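Local coordinates for tubulin-like protein CetZ1 (Haloferax volcanii, PDB 4B46) that binds and probably hydrolyses GTP as a tubulin/FtsZ homologue that controls archaeal cell shape and is needed for rod-shaped, efficiently swimming cells, at residues 169-174 and 183-189; 228-232 and 282-287. The contacts are given in a common frame with arbitrary orientation. Numbering follows the deposited sequence.

In the fold
Interaction 1 comes first along the chain: the loop leaving strand 163-168 packs on helix 179-198, the long helix that follows it, and the pair holds the guanine of GDP. Interaction 2 opens later, where strand 228-237, next to strand 163-168 in the sheet, meets the loop between helix 265-280 and strand 294-301. Their centres lie about 14 Å apart and they touch directly: Trp172 NE1 reaches Leu283 O at 3.1 Å, probably a hydrogen bond, and Ala171 CB lies 3.5 Å from Pro286 CG. Thr284 also packs on helix 179-198. The nucleotide-binding half and the C-terminal domain of this tubulin-like fold thus meet beside helix 179-198, with the Thr284 side chain about 11 Å from GDP.

Interaction 1 of 2, residues 169-174 and 183-189; sequences NDAWRK and YDEINEE. With GDP (guanosine-5'-diphosphate), chain B.
Start from the helix: residues 183-189 are regular alpha-helix, part of helix 179-198, and segment 169-174 passes beside it as a 3-10 turn (169-171) that opens into loop. The turn is closed by Trp172 N to Asn169 O at 3.0 Å, and the closest CA pair is Trp172 with Ile186, 6.9 Å apart. Two asparagines, both with chi1 m, read the guanine. Asn169 ND2 donates to GDP N3 (3.0 Å) and its OD1 accepts from GDP N2 (3.2 Å); Asn187 OD1 accepts from GDP N1 (2.7 Å) and, weakly, GDP N2 (3.1 Å), while its ND2 donates to GDP O6 (3.1 Å). Tyr183 lays one ring face against the base, and its OH shares water 1 (2.9 Å) with Asn169 ND2, whose bond to that water is weak at 3.4 Å. Ile186 fills the gap between turn and helix, its CG1 3.6 Å from Trp172 O and its CG2 3.7 Å from Asn169 OD1. Farther from the nucleotide, Lys174 curls back so that NZ makes a salt bridge to Glu189 OE1 (2.6 Å) and a hydrogen bond to Trp172 O (3.0 Å). The indole NE1 of Trp172 is satisfied by Leu283 O. Asn169, Asn187 and Tyr183 thus form the guanine end of the tubulin/FtsZ nucleotide pocket, whose other GDP ligands include Glu142 and the amides of Gln10 and Ala11.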
# COMPACT_ATOMS: atom_id res chain seq x y z
N ASN A 169 -2.71 -10.01 -4.22
CA ASN A 169 -2.12 -11.32 -3.91
C ASN A 169 -2.24 -12.32 -5.05
O ASN A 169 -1.39 -13.19 -5.21
CB ASN A 169 -2.77 -11.96 -2.67
CG ASN A 169 -2.30 -11.34 -1.37
OD1 ASN A 169 -1.33 -10.57 -1.33
ND2 ASN A 169 -2.97 -11.69 -0.28
N ASP A 170 -3.31 -12.22 -5.84
CA ASP A 170 -3.51 -13.20 -6.90
C ASP A 170 -2.40 -13.16 -7.97
O ASP A 170 -2.09 -14.17 -8.60
CB ASP A 170 -4.88 -13.03 -7.56
CG ASP A 170 -5.23 -14.19 -8.48
OD1 ASP A 170 -5.18 -15.35 -8.01
OD2 ASP A 170 -5.56 -13.95 -9.66
N ALA A 171 -1.79 -11.99 -8.14
CA ALA A 171 -0.72 -11.84 -9.13
C ALA A 171 0.63 -12.26 -8.55
O ALA A 171 1.61 -12.39 -9.28
CB ALA A 171 -0.65 -10.39 -9.62
N TRP A 172 0.68 -12.45 -7.24
CA TRP A 172 1.95 -12.71 -6.57
C TRP A 172 1.94 -14.04 -5.80
O TRP A 172 2.74 -14.24 -4.89
CB TRP A 172 2.29 -11.56 -5.63
CG TRP A 172 2.54 -10.26 -6.37
CD1 TRP A 172 1.61 -9.38 -6.80
CD2 TRP A 172 3.82 -9.74 -6.76
NE1 TRP A 172 2.23 -8.33 -7.45
CE2 TRP A 172 3.58 -8.52 -7.43
CE3 TRP A 172 5.13 -10.19 -6.62
CZ2 TRP A 172 4.61 -7.75 -7.95
CZ3 TRP A 172 6.15 -9.42 -7.13
CH2 TRP A 172 5.89 -8.21 -7.79
N ARG A 173 1.04 -14.94 -6.18
CA ARG A 173 0.93 -16.22 -5.47
C ARG A 173 2.22 -17.03 -5.52
O ARG A 173 2.95 -17.00 -6.52
CB ARG A 173 -0.25 -17.04 -6.00
CG ARG A 173 -1.58 -16.58 -5.44
CD ARG A 173 -2.68 -16.59 -6.48
NE ARG A 173 -3.06 -17.93 -6.90
CZ ARG A 173 -3.21 -18.30 -8.17
NH1 ARG A 173 -3.01 -17.42 -9.15
NH2 ARG A 173 -3.57 -19.54 -8.45
N LYS A 174 2.52 -17.72 -4.43
CA LYS A 174 3.71 -18.55 -4.35
C LYS A 174 3.25 -20.01 -4.26
O LYS A 174 2.71 -20.44 -3.24
CB LYS A 174 4.56 -18.13 -3.15
CG LYS A 174 4.49 -16.62 -2.87
CD LYS A 174 5.86 -15.98 -2.69
CE LYS A 174 6.37 -15.27 -3.95
NZ LYS A 174 5.70 -13.95 -4.27
N TYR A 183 2.78 -15.87 2.43
CA TYR A 183 2.51 -14.52 2.93
C TYR A 183 3.77 -13.81 3.42
O TYR A 183 3.92 -12.61 3.23
CB TYR A 183 1.44 -14.53 4.03
CG TYR A 183 0.03 -14.78 3.53
CD1 TYR A 183 -0.39 -14.27 2.31
CD2 TYR A 183 -0.88 -15.54 4.27
CE1 TYR A 183 -1.68 -14.49 1.84
CE2 TYR A 183 -2.16 -15.76 3.81
CZ TYR A 183 -2.55 -15.24 2.59
OH TYR A 183 -3.82 -15.46 2.11
N ASP A 184 4.68 -14.56 4.04
CA ASP A 184 5.94 -13.98 4.50
C ASP A 184 6.74 -13.40 3.34
O ASP A 184 7.32 -12.32 3.46
CB ASP A 184 6.80 -15.02 5.23
CG ASP A 184 6.26 -15.37 6.60
OD1 ASP A 184 5.36 -14.66 7.09
OD2 ASP A 184 6.74 -16.37 7.18
N GLU A 185 6.79 -14.12 2.23
CA GLU A 185 7.52 -13.63 1.07
C GLU A 185 6.76 -12.52 0.39
O GLU A 185 7.36 -11.52 -0.02
CB GLU A 185 7.86 -14.78 0.11
CG GLU A 185 8.75 -15.82 0.76
CD GLU A 185 8.97 -17.05 -0.10
OE1 GLU A 185 8.45 -17.10 -1.24
OE2 GLU A 185 9.66 -17.97 0.37
N ILE A 186 5.44 -12.66 0.29
CA ILE A 186 4.62 -11.59 -0.28
C ILE A 186 4.74 -10.29 0.52
O ILE A 186 4.90 -9.20 -0.06
CB ILE A 186 3.15 -12.00 -0.41
CG1 ILE A 186 2.99 -13.07 -1.49
CG2 ILE A 186 2.28 -10.78 -0.73
CD1 ILE A 186 1.64 -13.78 -1.48
N ASN A 187 4.71 -10.39 1.84
CA ASN A 187 4.84 -9.20 2.67
C ASN A 187 6.19 -8.49 2.50
O ASN A 187 6.26 -7.28 2.60
CB ASN A 187 4.58 -9.52 4.15
CG ASN A 187 3.15 -9.96 4.42
OD1 ASN A 187 2.28 -9.81 3.56
ND2 ASN A 187 2.90 -10.49 5.61
N GLU A 188 7.25 -9.26 2.25
CA GLU A 188 8.56 -8.69 1.93
C GLU A 188 8.50 -7.91 0.62
O GLU A 188 9.05 -6.82 0.51
CB GLU A 188 9.61 -9.79 1.79
CG GLU A 188 10.10 -10.36 3.10
CD GLU A 188 11.28 -9.58 3.67
OE1 GLU A 188 11.57 -8.48 3.16
OE2 GLU A 188 11.90 -10.07 4.64
N GLU A 189 7.84 -8.50 -0.37
CA GLU A 189 7.67 -7.86 -1.68
C GLU A 189 6.87 -6.57 -1.56
O GLU A 189 7.19 -5.56 -2.21
CB GLU A 189 7.00 -8.83 -2.66
CG GLU A 189 7.89 -10.05 -2.98
CD GLU A 189 7.19 -11.12 -3.78
OE1 GLU A 189 6.03 -11.47 -3.45
OE2 GLU A 189 7.79 -11.63 -4.74
PB GDP B . -9.31 -10.07 8.74
O1B GDP B . -10.69 -10.55 9.07
O2B GDP B . -8.40 -10.08 9.95
O3B GDP B . -9.42 -8.69 8.14
O3A GDP B . -8.78 -11.11 7.65
PA GDP B . -7.24 -11.34 7.29
O1A GDP B . -6.46 -10.07 7.34
O2A GDP B . -6.66 -12.42 8.17
O5' GDP B . -7.38 -11.90 5.78
C5' GDP B . -7.96 -11.03 4.80
C4' GDP B . -7.30 -11.28 3.46
O4' GDP B . -5.95 -10.84 3.50
C3' GDP B . -7.18 -12.76 3.15
O3' GDP B . -8.36 -13.16 2.47
C2' GDP B . -5.94 -12.86 2.27
O2' GDP B . -6.25 -12.51 0.92
C1' GDP B . -5.09 -11.71 2.73
N9 GDP B . -4.02 -12.01 3.69
C8 GDP B . -4.13 -12.61 4.89
N7 GDP B . -2.93 -12.63 5.53
C5 GDP B . -2.04 -11.99 4.74
C6 GDP B . -0.61 -11.62 4.80
O6 GDP B . 0.10 -11.92 5.79
N1 GDP B . -0.11 -10.96 3.75
C2 GDP B . -0.83 -10.62 2.66
N2 GDP B . -0.22 -9.96 1.65
N3 GDP B . -2.14 -10.91 2.54
C4 GDP B . -2.78 -11.58 3.53
O HOH W 1 -3.81 -14.93 -0.73

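Interaction 2 of 2, residues 228-232 and 282-287; sequences VSTVG and RLTLPC
Residues 228-232 are extended beta strand, the start of strand 228-237, and segment 282-287 runs past them as irregular coil in the opposite sense: CA neighbours are Thr230 with Leu285 (5.2 Å), Val231 with Thr284 (5.3 Å) and Gly232 with Leu283 (4.7 Å). Val228 points toward the loop and sets CG1 3.6 Å from Leu285 CD2, an apolar touch beside Val166. Ser229 turns away, its OG bonded to Asn163 OD1. Thr230, chi1 t, faces the loop again: OG1 donates to Leu285 O at 2.7 Å, and CG2 sits 3.7 Å from Cys287 SG. In the mixed sheet of this tubulin-like fold, the strand lies between parallel strand 163-168 and antiparallel strand 339-347, and beyond Ser229, which still pairs with Leu164 and Val166, the loop takes over the edge facing 163-168, at the junction of the GTPase and C-terminal domains. Thr284 holds both backbone polar atoms of Val231. Val231 N donates to Thr284 OG1 (2.9 Å, N-H...O 159°) and its O accepts from Thr284 N (3.0 Å, also 159°). With helical backbone angles (phi/psi -57/-45) and chi1 p, Thr284 presents its N and OG1 together to Val231; its OG1 is also hydrogen-bonded to Val166 O, which ties in the neighbouring strand. Water 2 lies 2.9 Å from Val231 O and 2.8 Å from Arg282 O, and Leu283 CA makes a CA-H...O contact with Val231 O (3.4 Å). At Gly232 the strand comes close to a leucine: CA is 3.5 Å from Leu283 CD2, and a CB here would sit only 3.1 Å from that methyl.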
# COMPACT_ATOMS: atom_id res chain seq x y z
N VAL A 228 -7.38 4.55 -8.17
CA VAL A 228 -6.55 3.40 -7.85
C VAL A 228 -5.12 3.62 -8.34
O VAL A 228 -4.91 4.13 -9.44
CB VAL A 228 -7.12 2.14 -8.53
CG1 VAL A 228 -6.18 0.96 -8.37
CG2 VAL A 228 -8.49 1.81 -7.96
N SER A 229 -4.13 3.23 -7.53
CA SER A 229 -2.74 3.28 -7.97
C SER A 229 -2.07 1.92 -7.95
O SER A 229 -2.46 1.03 -7.20
CB SER A 229 -1.92 4.25 -7.13
OG SER A 229 -2.45 5.56 -7.23
N THR A 230 -1.04 1.78 -8.79
CA THR A 230 -0.28 0.54 -8.88
C THR A 230 1.21 0.90 -8.89
O THR A 230 1.59 2.00 -9.29
CB THR A 230 -0.67 -0.28 -10.14
OG1 THR A 230 -0.01 -1.56 -10.15
CG2 THR A 230 -0.32 0.48 -11.44
N VAL A 231 2.05 -0.03 -8.44
CA VAL A 231 3.48 0.24 -8.38
C VAL A 231 4.31 -0.78 -9.17
O VAL A 231 4.13 -1.99 -9.02
CB VAL A 231 3.97 0.33 -6.91
CG1 VAL A 231 5.48 0.30 -6.83
CG2 VAL A 231 3.43 1.61 -6.26
N GLY A 232 5.22 -0.27 -10.01
CA GLY A 232 6.19 -1.12 -10.69
C GLY A 232 7.52 -1.02 -9.99
O GLY A 232 7.80 -0.01 -9.34
N ARG A 282 6.24 -7.17 -13.34
CA ARG A 282 5.02 -7.40 -12.59
C ARG A 282 4.70 -6.20 -11.68
O ARG A 282 5.53 -5.75 -10.89
CB ARG A 282 5.12 -8.68 -11.77
CG ARG A 282 3.82 -9.10 -11.08
CD ARG A 282 4.02 -10.41 -10.35
NE ARG A 282 4.19 -11.51 -11.30
CZ ARG A 282 5.05 -12.51 -11.13
NH1 ARG A 282 5.82 -12.54 -10.05
NH2 ARG A 282 5.14 -13.47 -12.05
N LEU A 283 3.49 -5.67 -11.82
CA LEU A 283 3.01 -4.56 -11.01
C LEU A 283 2.30 -5.07 -9.75
O LEU A 283 1.83 -6.20 -9.72
CB LEU A 283 2.03 -3.73 -11.83
CG LEU A 283 2.59 -3.27 -13.17
CD1 LEU A 283 1.56 -2.38 -13.85
CD2 LEU A 283 3.92 -2.52 -12.99
N THR A 284 2.22 -4.23 -8.72
CA THR A 284 1.50 -4.59 -7.50
C THR A 284 0.06 -4.95 -7.87
O THR A 284 -0.47 -5.97 -7.43
CB THR A 284 1.57 -3.47 -6.43
OG1 THR A 284 1.01 -2.25 -6.95
CG2 THR A 284 3.01 -3.22 -6.01
N LEU A 285 -0.55 -4.11 -8.71
CA LEU A 285 -1.81 -4.42 -9.37
C LEU A 285 -1.60 -4.47 -10.88
O LEU A 285 -1.36 -3.44 -11.50
CB LEU A 285 -2.89 -3.37 -9.05
CG LEU A 285 -4.20 -3.48 -9.84
CD1 LEU A 285 -4.97 -4.80 -9.55
CD2 LEU A 285 -5.10 -2.27 -9.59
N PRO A 286 -1.69 -5.67 -11.49
CA PRO A 286 -1.49 -5.75 -12.94
C PRO A 286 -2.53 -4.94 -13.71
O PRO A 286 -3.71 -4.89 -13.31
CB PRO A 286 -1.65 -7.25 -13.24
CG PRO A 286 -1.29 -7.92 -11.98
CD PRO A 286 -1.79 -7.00 -10.87
N CYS A 287 -2.08 -4.27 -14.77
CA CYS A 287 -2.94 -3.47 -15.63
C CYS A 287 -2.13 -3.01 -16.83
O CYS A 287 -0.93 -3.22 -16.89
CB CYS A 287 -3.48 -2.25 -14.87
SG CYS A 287 -2.21 -1.09 -14.27
O HOH W 2 5.88 -4.24 -8.50